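Local structure of cell wall surface anchor family protein (Streptococcus agalactiae serogroup V, 3PG2) at residues Phe202-Ser207 and Tyr268-Thr273; Ser35-Asn40 and Met110-Asn115; Arg185-Asp190 and Asp245-Ile250. The protein binds calcium ions and probably serves as the backbone subunit of a sortase-assembled pilus anchored to the cell wall. All coordinates share one frame; numbering follows the deposited sequence.

From the N terminus, contact 2 comes first: it closes a span of 69 residues within the Cna-B-like domain, bringing the loop after strand 29-35 against the loop between helices 100-106 and 116-121. The chain then runs into the prealbumin-like domain, where contact 3 opens at Arg185-Asp190 and contact 1 at Phe202-Ser207; contact 3 closes at Asp245-Ile250 before contact 1 closes at Tyr268-Thr273, so the two cross. They pair strands in the two facing sheets and touch through Phe202 and Phe248, Leu270 and Phe186, and Leu204 and Ile250. Contact 2 lies apart, its centre about 50 Å from that of contact 1.

Contact 1 of 3, residues Phe202-Ser207 and Tyr268-Thr273; sequences FDLLAS and YKLKET
Phe202 and Leu270 meet on the inner face of an antiparallel strand pair, with Phe202 CD1 3.8 Å from Leu270 CB. The ring leaves the strand with CG anti to the carbonyl carbon (chi1 -53°), which carries it along the Glu272 side chain. There Phe202 CE1 comes within 3.6 Å of Glu272 CG, the two side chains running the same way. Farther along, Leu204 CD1 reaches Leu270 CD2 at 4.1 Å. These residues face strands 178-189 and 247-253 of the other sheet: Phe202 meets the ring of Phe248, and Leu270 packs on Phe186.

The backbones are joined by two hydrogen-bonded pairs, Asp203 with Lys271 and Leu205 with Lys269. In the first, Asp203 N donates to Lys271 O at 2.8 Å, and Lys271 N donates back to Asp203 O.

The outer face is mixed, with Leu205 among Asp203, Lys269 and Lys271. Lys269 sets off from between its backbone N and carbonyl carbon (chi1 47°), then runs extended across the neighbouring strand, so that NZ bonds Ser207 O at 2.8 Å from above the carbonyl plane. At the other end, a water joins Asp203 OD1 to Thr273 OG1, and the methyl Thr273 CG2 lies 3.6 Å from Asp203 OD2. Asp203 OD1 also forms a salt bridge with Lys239 on the edge strand 239-241.

The inner face, in the sandwich interior of the prealbumin-like domain, is thus largely apolar, but buried Glu272 brings a carboxylate against Lys188; lysine, carboxylate and water tie the outer side together.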
# COMPACT_ATOMS: atom_id res chain seq x y z
N PHE A 202 -19.94 14.06 12.34
CA PHE A 202 -19.24 14.58 11.16
C PHE A 202 -19.21 13.59 10.01
O PHE A 202 -18.88 12.42 10.21
CB PHE A 202 -17.78 14.94 11.50
CG PHE A 202 -17.62 15.84 12.68
CD1 PHE A 202 -17.50 17.21 12.51
CD2 PHE A 202 -17.54 15.32 13.98
CE1 PHE A 202 -17.33 18.05 13.60
CE2 PHE A 202 -17.38 16.16 15.08
CZ PHE A 202 -17.28 17.52 14.89
N ASP A 203 -19.49 14.07 8.80
CA ASP A 203 -19.18 13.31 7.58
C ASP A 203 -17.69 13.47 7.23
O ASP A 203 -17.22 14.60 7.12
CB ASP A 203 -20.02 13.84 6.42
CG ASP A 203 -21.50 13.47 6.53
OD1 ASP A 203 -21.89 12.68 7.41
OD2 ASP A 203 -22.27 13.97 5.69
N LEU A 204 -16.96 12.38 7.05
CA LEU A 204 -15.57 12.48 6.58
C LEU A 204 -15.52 12.59 5.05
O LEU A 204 -16.07 11.73 4.33
CB LEU A 204 -14.70 11.31 7.07
CG LEU A 204 -13.29 11.20 6.44
CD1 LEU A 204 -12.34 12.35 6.89
CD2 LEU A 204 -12.67 9.80 6.69
N LEU A 205 -14.86 13.64 4.56
CA LEU A 205 -14.80 13.92 3.13
C LEU A 205 -13.36 14.11 2.66
O LEU A 205 -12.51 14.56 3.42
CB LEU A 205 -15.59 15.19 2.80
CG LEU A 205 -17.02 15.35 3.33
CD1 LEU A 205 -17.58 16.71 2.98
CD2 LEU A 205 -17.95 14.23 2.83
N ALA A 206 -13.12 13.81 1.38
CA ALA A 206 -11.87 14.19 0.73
C ALA A 206 -11.85 15.70 0.58
O ALA A 206 -12.86 16.37 0.81
CB ALA A 206 -11.75 13.53 -0.66
N SER A 207 -10.71 16.24 0.19
CA SER A 207 -10.59 17.68 0.06
C SER A 207 -11.59 18.24 -0.97
O SER A 207 -12.09 19.37 -0.81
CB SER A 207 -9.17 18.11 -0.30
OG SER A 207 -9.13 19.53 -0.33
N TYR A 268 -7.91 16.62 4.44
CA TYR A 268 -9.26 16.05 4.41
C TYR A 268 -10.19 17.06 5.07
O TYR A 268 -9.73 18.08 5.56
CB TYR A 268 -9.30 14.75 5.16
CG TYR A 268 -8.50 13.66 4.47
CD1 TYR A 268 -9.12 12.76 3.60
CD2 TYR A 268 -7.12 13.55 4.67
CE1 TYR A 268 -8.38 11.73 2.96
CE2 TYR A 268 -6.38 12.53 4.04
CZ TYR A 268 -7.01 11.64 3.19
OH TYR A 268 -6.25 10.65 2.57
N LYS A 269 -11.50 16.76 5.12
CA LYS A 269 -12.41 17.65 5.83
C LYS A 269 -13.57 16.93 6.49
O LYS A 269 -13.91 15.80 6.13
CB LYS A 269 -12.87 18.82 4.94
CG LYS A 269 -13.32 18.46 3.57
CD LYS A 269 -13.58 19.71 2.74
CE LYS A 269 -14.39 19.35 1.51
NZ LYS A 269 -14.41 20.42 0.42
N LEU A 270 -14.15 17.61 7.48
CA LEU A 270 -15.28 17.08 8.24
C LEU A 270 -16.46 18.02 8.05
O LEU A 270 -16.34 19.22 8.27
CB LEU A 270 -14.92 16.99 9.73
CG LEU A 270 -13.73 16.09 10.08
CD1 LEU A 270 -13.39 16.22 11.54
CD2 LEU A 270 -14.07 14.66 9.76
N LYS A 271 -17.60 17.49 7.62
CA LYS A 271 -18.85 18.26 7.65
C LYS A 271 -19.59 17.93 8.94
O LYS A 271 -20.04 16.81 9.11
CB LYS A 271 -19.72 17.90 6.46
CG LYS A 271 -20.98 18.73 6.35
CD LYS A 271 -22.01 18.01 5.50
CE LYS A 271 -23.34 18.78 5.51
NZ LYS A 271 -24.35 18.18 4.58
N GLU A 272 -19.73 18.91 9.82
CA GLU A 272 -20.49 18.74 11.06
C GLU A 272 -21.98 18.70 10.75
O GLU A 272 -22.59 19.72 10.39
CB GLU A 272 -20.18 19.87 12.06
CG GLU A 272 -20.62 19.56 13.50
CD GLU A 272 -20.08 20.57 14.54
OE1 GLU A 272 -20.61 20.59 15.67
OE2 GLU A 272 -19.13 21.34 14.24
N THR A 273 -22.57 17.51 10.89
CA THR A 273 -23.97 17.31 10.53
C THR A 273 -24.88 17.48 11.74
O THR A 273 -26.08 17.80 11.61
CB THR A 273 -24.21 15.95 9.87
OG1 THR A 273 -23.81 14.90 10.77
CG2 THR A 273 -23.41 15.84 8.57
O HOH W 1 -22.33 12.51 10.28

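Contact 2 of 3, residues Ser35-Asn40 and Met110-Asn115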
# COMPACT_ATOMS: atom_id res chain seq x y z
N SER A 35 12.46 -8.20 -13.26
CA SER A 35 13.76 -8.83 -13.55
C SER A 35 14.14 -8.56 -14.99
O SER A 35 13.30 -8.61 -15.88
CB SER A 35 13.70 -10.34 -13.31
OG SER A 35 14.97 -10.95 -13.57
N THR A 36 15.43 -8.32 -15.24
CA THR A 36 15.91 -8.41 -16.62
C THR A 36 15.84 -9.85 -17.12
O THR A 36 15.88 -10.80 -16.33
CB THR A 36 17.36 -7.88 -16.78
OG1 THR A 36 18.25 -8.64 -15.96
CG2 THR A 36 17.43 -6.38 -16.39
N ILE A 37 15.71 -10.00 -18.44
CA ILE A 37 15.62 -11.30 -19.07
C ILE A 37 16.97 -11.59 -19.71
O ILE A 37 17.40 -10.86 -20.60
CB ILE A 37 14.57 -11.33 -20.22
CG1 ILE A 37 13.22 -10.78 -19.75
CG2 ILE A 37 14.45 -12.76 -20.79
CD1 ILE A 37 12.45 -11.74 -18.88
N PRO A 38 17.67 -12.64 -19.23
CA PRO A 38 18.92 -13.11 -19.85
C PRO A 38 18.73 -13.46 -21.32
O PRO A 38 17.73 -14.09 -21.67
CB PRO A 38 19.21 -14.40 -19.07
CG PRO A 38 18.57 -14.13 -17.70
CD PRO A 38 17.29 -13.43 -18.04
N ALA A 39 19.67 -13.09 -22.19
CA ALA A 39 19.63 -13.54 -23.59
C ALA A 39 19.65 -15.07 -23.69
O ALA A 39 19.09 -15.63 -24.62
CB ALA A 39 20.80 -12.95 -24.40
N ASN A 40 20.28 -15.74 -22.74
CA ASN A 40 20.33 -17.21 -22.76
C ASN A 40 19.35 -17.88 -21.77
O ASN A 40 19.64 -18.93 -21.21
CB ASN A 40 21.74 -17.64 -22.42
CG ASN A 40 22.09 -17.32 -21.02
OD1 ASN A 40 21.74 -16.26 -20.53
ND2 ASN A 40 22.73 -18.25 -20.35
N MET A 110 12.04 -9.01 -29.53
CA MET A 110 12.04 -7.96 -28.51
C MET A 110 13.45 -7.49 -28.20
O MET A 110 14.40 -8.26 -28.25
CB MET A 110 11.40 -8.46 -27.21
CG MET A 110 9.96 -8.90 -27.35
SD MET A 110 9.27 -9.23 -25.71
CE MET A 110 7.86 -10.21 -26.16
N THR A 111 13.60 -6.21 -27.90
CA THR A 111 14.88 -5.71 -27.41
C THR A 111 14.80 -5.70 -25.88
O THR A 111 13.90 -5.11 -25.32
CB THR A 111 15.16 -4.31 -27.93
OG1 THR A 111 15.26 -4.35 -29.36
CG2 THR A 111 16.46 -3.78 -27.33
N LEU A 112 15.76 -6.36 -25.24
CA LEU A 112 15.71 -6.62 -23.80
C LEU A 112 16.45 -5.57 -23.00
O LEU A 112 17.58 -5.18 -23.35
CB LEU A 112 16.29 -8.01 -23.51
CG LEU A 112 15.70 -9.22 -24.24
CD1 LEU A 112 16.47 -10.48 -23.82
CD2 LEU A 112 14.19 -9.41 -24.01
N VAL A 113 15.82 -5.13 -21.91
CA VAL A 113 16.51 -4.28 -20.95
C VAL A 113 17.73 -5.04 -20.40
O VAL A 113 17.64 -6.23 -20.11
CB VAL A 113 15.57 -3.81 -19.80
CG1 VAL A 113 16.35 -3.01 -18.74
CG2 VAL A 113 14.44 -2.97 -20.37
N LYS A 114 18.86 -4.33 -20.31
CA LYS A 114 20.16 -4.93 -19.99
C LYS A 114 20.61 -4.75 -18.54
O LYS A 114 20.82 -5.73 -17.81
CB LYS A 114 21.25 -4.38 -20.95
CG LYS A 114 21.14 -4.87 -22.40
CD LYS A 114 21.45 -6.38 -22.50
CE LYS A 114 21.08 -6.96 -23.86
NZ LYS A 114 20.26 -8.24 -23.74
N ASN A 115 20.77 -3.51 -18.09
CA ASN A 115 21.45 -3.28 -16.82
C ASN A 115 20.53 -2.78 -15.70
O ASN A 115 19.40 -2.36 -15.95
CB ASN A 115 22.64 -2.35 -17.04
CG ASN A 115 23.67 -2.94 -17.99
OD1 ASN A 115 23.86 -4.17 -18.05
ND2 ASN A 115 24.35 -2.07 -18.74
O HOH W 2 15.29 -7.56 -19.73
O HOH W 3 18.84 -8.80 -20.81
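This is a water-bridged contact between two irregular segments of the Cna-B-like domain, Thr36-Ala39 in the loop leaving strand 29-35 and Leu112-Lys114 in the loop leading to helix 116-121. No direct hydrogen bond crosses it, and the two backbones run at a wide angle to each other, 119° between their end-to-end directions.

The apolar part centres on Leu112, whose CB points toward the first loop. With CG anti to the carbonyl carbon (chi1 -55°) and the chain extended beyond it, one branch is delivered to the backbone of that loop: CD1 lies 3.4 Å from Ile37 O and 4.2 Å from Ile37 CB. Ile37 turns the end of its own side chain away, to Leu107 and to Leu132 of strand 132-140. Thr36 supplies the second point of touch. Its methyl CG2 stands beside the other loop, 3.7 Å from Val113 O and equally far from Lys114 O, and the Thr36 side chain also packs on Leu119 of helix 116-121.

The threonine hydroxyl is used in another direction, bonding Lys8 N in the N-terminal segment. Backbone hydrogen bonds of Thr111 and Val113 with Ala130 hold the second loop to the chain just before strand 132-140. The Thr36 side chain is about 8 Å from that of Asp10, a calcium ligand, so the first loop lies near a calcium site, though a bound calcium ion is about 12 Å from that side chain.

Two waters bridge the backbones. One accepts from Ile37 N and donates to Val113 O; the second donates both to Ile37 O and to Val113 O, the latter at 2.9 Å, which leaves Val113 O gripped by two water molecules.

Contact 3 of 3, residues Arg185-Asp190 and Asp245-Ile250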
# COMPACT_ATOMS: atom_id res chain seq x y z
N ARG A 185 -6.17 12.70 15.13
CA ARG A 185 -6.92 12.70 16.38
C ARG A 185 -7.59 14.05 16.58
O ARG A 185 -7.05 15.09 16.14
CB ARG A 185 -6.00 12.39 17.56
CG ARG A 185 -4.97 11.28 17.28
CD ARG A 185 -4.06 10.97 18.49
NE ARG A 185 -4.83 10.70 19.68
CZ ARG A 185 -4.65 11.27 20.87
NH1 ARG A 185 -3.67 12.15 21.08
NH2 ARG A 185 -5.45 10.94 21.88
N PHE A 186 -8.75 14.05 17.24
CA PHE A 186 -9.55 15.27 17.41
C PHE A 186 -10.10 15.41 18.82
O PHE A 186 -10.29 14.41 19.52
CB PHE A 186 -10.75 15.26 16.44
CG PHE A 186 -10.38 15.09 14.99
CD1 PHE A 186 -10.05 16.20 14.23
CD2 PHE A 186 -10.39 13.82 14.39
CE1 PHE A 186 -9.71 16.07 12.88
CE2 PHE A 186 -10.05 13.68 13.06
CZ PHE A 186 -9.72 14.80 12.30
N VAL A 187 -10.37 16.65 19.23
CA VAL A 187 -11.18 16.91 20.44
C VAL A 187 -12.17 18.05 20.16
O VAL A 187 -11.78 19.12 19.72
CB VAL A 187 -10.31 17.14 21.73
CG1 VAL A 187 -9.30 18.26 21.56
CG2 VAL A 187 -11.20 17.38 22.99
N LYS A 188 -13.45 17.79 20.39
CA LYS A 188 -14.54 18.76 20.20
C LYS A 188 -14.76 19.56 21.49
O LYS A 188 -14.97 18.99 22.56
CB LYS A 188 -15.83 18.03 19.82
CG LYS A 188 -17.00 18.91 19.34
CD LYS A 188 -16.63 19.75 18.10
CE LYS A 188 -17.84 20.54 17.59
NZ LYS A 188 -18.09 21.70 18.46
N LYS A 189 -14.72 20.88 21.36
CA LYS A 189 -14.84 21.79 22.50
C LYS A 189 -15.80 22.93 22.15
O LYS A 189 -16.29 23.02 21.00
CB LYS A 189 -13.46 22.34 22.94
CG LYS A 189 -12.49 21.30 23.44
CD LYS A 189 -11.21 21.90 23.98
CE LYS A 189 -10.26 20.81 24.49
NZ LYS A 189 -9.05 21.40 25.12
N ASP A 190 -16.08 23.79 23.14
CA ASP A 190 -16.84 25.02 22.92
C ASP A 190 -16.03 26.11 22.20
O ASP A 190 -14.97 25.83 21.64
CB ASP A 190 -17.43 25.54 24.24
CG ASP A 190 -16.37 25.81 25.29
OD1 ASP A 190 -15.16 25.74 24.99
OD2 ASP A 190 -16.76 26.09 26.43
N ASP A 245 -15.99 12.54 26.18
CA ASP A 245 -14.83 13.36 26.56
C ASP A 245 -14.39 14.31 25.43
O ASP A 245 -13.31 14.92 25.49
CB ASP A 245 -13.65 12.48 27.00
CG ASP A 245 -13.25 11.45 25.94
OD1 ASP A 245 -13.70 11.55 24.77
OD2 ASP A 245 -12.47 10.54 26.28
N GLY A 246 -15.24 14.41 24.40
CA GLY A 246 -14.99 15.29 23.27
C GLY A 246 -14.14 14.66 22.18
O GLY A 246 -14.06 15.18 21.07
N THR A 247 -13.53 13.51 22.48
CA THR A 247 -12.49 12.96 21.59
C THR A 247 -13.03 12.09 20.47
O THR A 247 -14.05 11.42 20.62
CB THR A 247 -11.42 12.13 22.36
OG1 THR A 247 -12.01 10.93 22.88
CG2 THR A 247 -10.79 12.96 23.46
N PHE A 248 -12.33 12.10 19.35
CA PHE A 248 -12.52 11.07 18.32
C PHE A 248 -11.29 11.04 17.41
O PHE A 248 -10.39 11.87 17.56
CB PHE A 248 -13.82 11.26 17.52
CG PHE A 248 -13.92 12.55 16.76
CD1 PHE A 248 -13.79 12.57 15.37
CD2 PHE A 248 -14.18 13.75 17.42
CE1 PHE A 248 -13.91 13.74 14.65
CE2 PHE A 248 -14.29 14.94 16.70
CZ PHE A 248 -14.15 14.94 15.32
N GLU A 249 -11.23 10.05 16.52
CA GLU A 249 -10.11 9.92 15.59
C GLU A 249 -10.52 9.23 14.32
O GLU A 249 -11.61 8.63 14.23
CB GLU A 249 -8.90 9.16 16.21
CG GLU A 249 -9.03 8.72 17.66
CD GLU A 249 -7.81 7.96 18.19
OE1 GLU A 249 -7.09 8.51 19.08
OE2 GLU A 249 -7.59 6.82 17.74
N ILE A 250 -9.64 9.31 13.32
CA ILE A 250 -9.75 8.52 12.10
C ILE A 250 -8.41 7.83 11.84
O ILE A 250 -7.35 8.46 11.92
CB ILE A 250 -10.24 9.38 10.87
CG1 ILE A 250 -10.43 8.48 9.64
CG2 ILE A 250 -9.29 10.56 10.56
CD1 ILE A 250 -11.47 7.37 9.84
O HOH W 4 -8.05 10.32 21.16
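An antiparallel pairing of strands 178-189 and 247-253 in the prealbumin-like domain brings Phe186 and Phe248 together on the inner face of their sheet. The two are a hydrogen-bonded pair, with Phe186 N 2.7 Å from Phe248 O. Their ring planes are only 18° apart but slid so far that overlap is slight, and the face of Phe248 instead receives the methylene Phe186 CB, 3.6 Å from the ring centroid. Phe248 CG sits between its backbone N and carbonyl carbon (chi1 61°), which brings the ring beneath that CB. Beyond it, Phe186 CE2 touches Ile250 CG2 at 4.1 Å.

On the outer face, Arg185 and Glu249 form a salt bridge: NE lies 3.2 Å from Glu249 OE1, which sits in the guanidinium plane and is met on its anti side, 33° out of the carboxylate plane. A water links Arg185 NH2 to the same oxygen, while Tyr295 holds OE2 and Ala309 O takes NH1.

At the strand start, Asp245 OD1 accepts from Thr247 N, which makes an Asx turn, and also from Thr247 OG1. Gly246 O receives Lys188 N at 2.8 Å.

Lys188 NZ is joined covalently to Asn316 CG, an intramolecular isopeptide bond as in other Gram-positive pilins. Strand 178-189, hydrogen-bonded here to Gly246 and Phe248, is thereby also tied covalently to the residue just after strand 312-315.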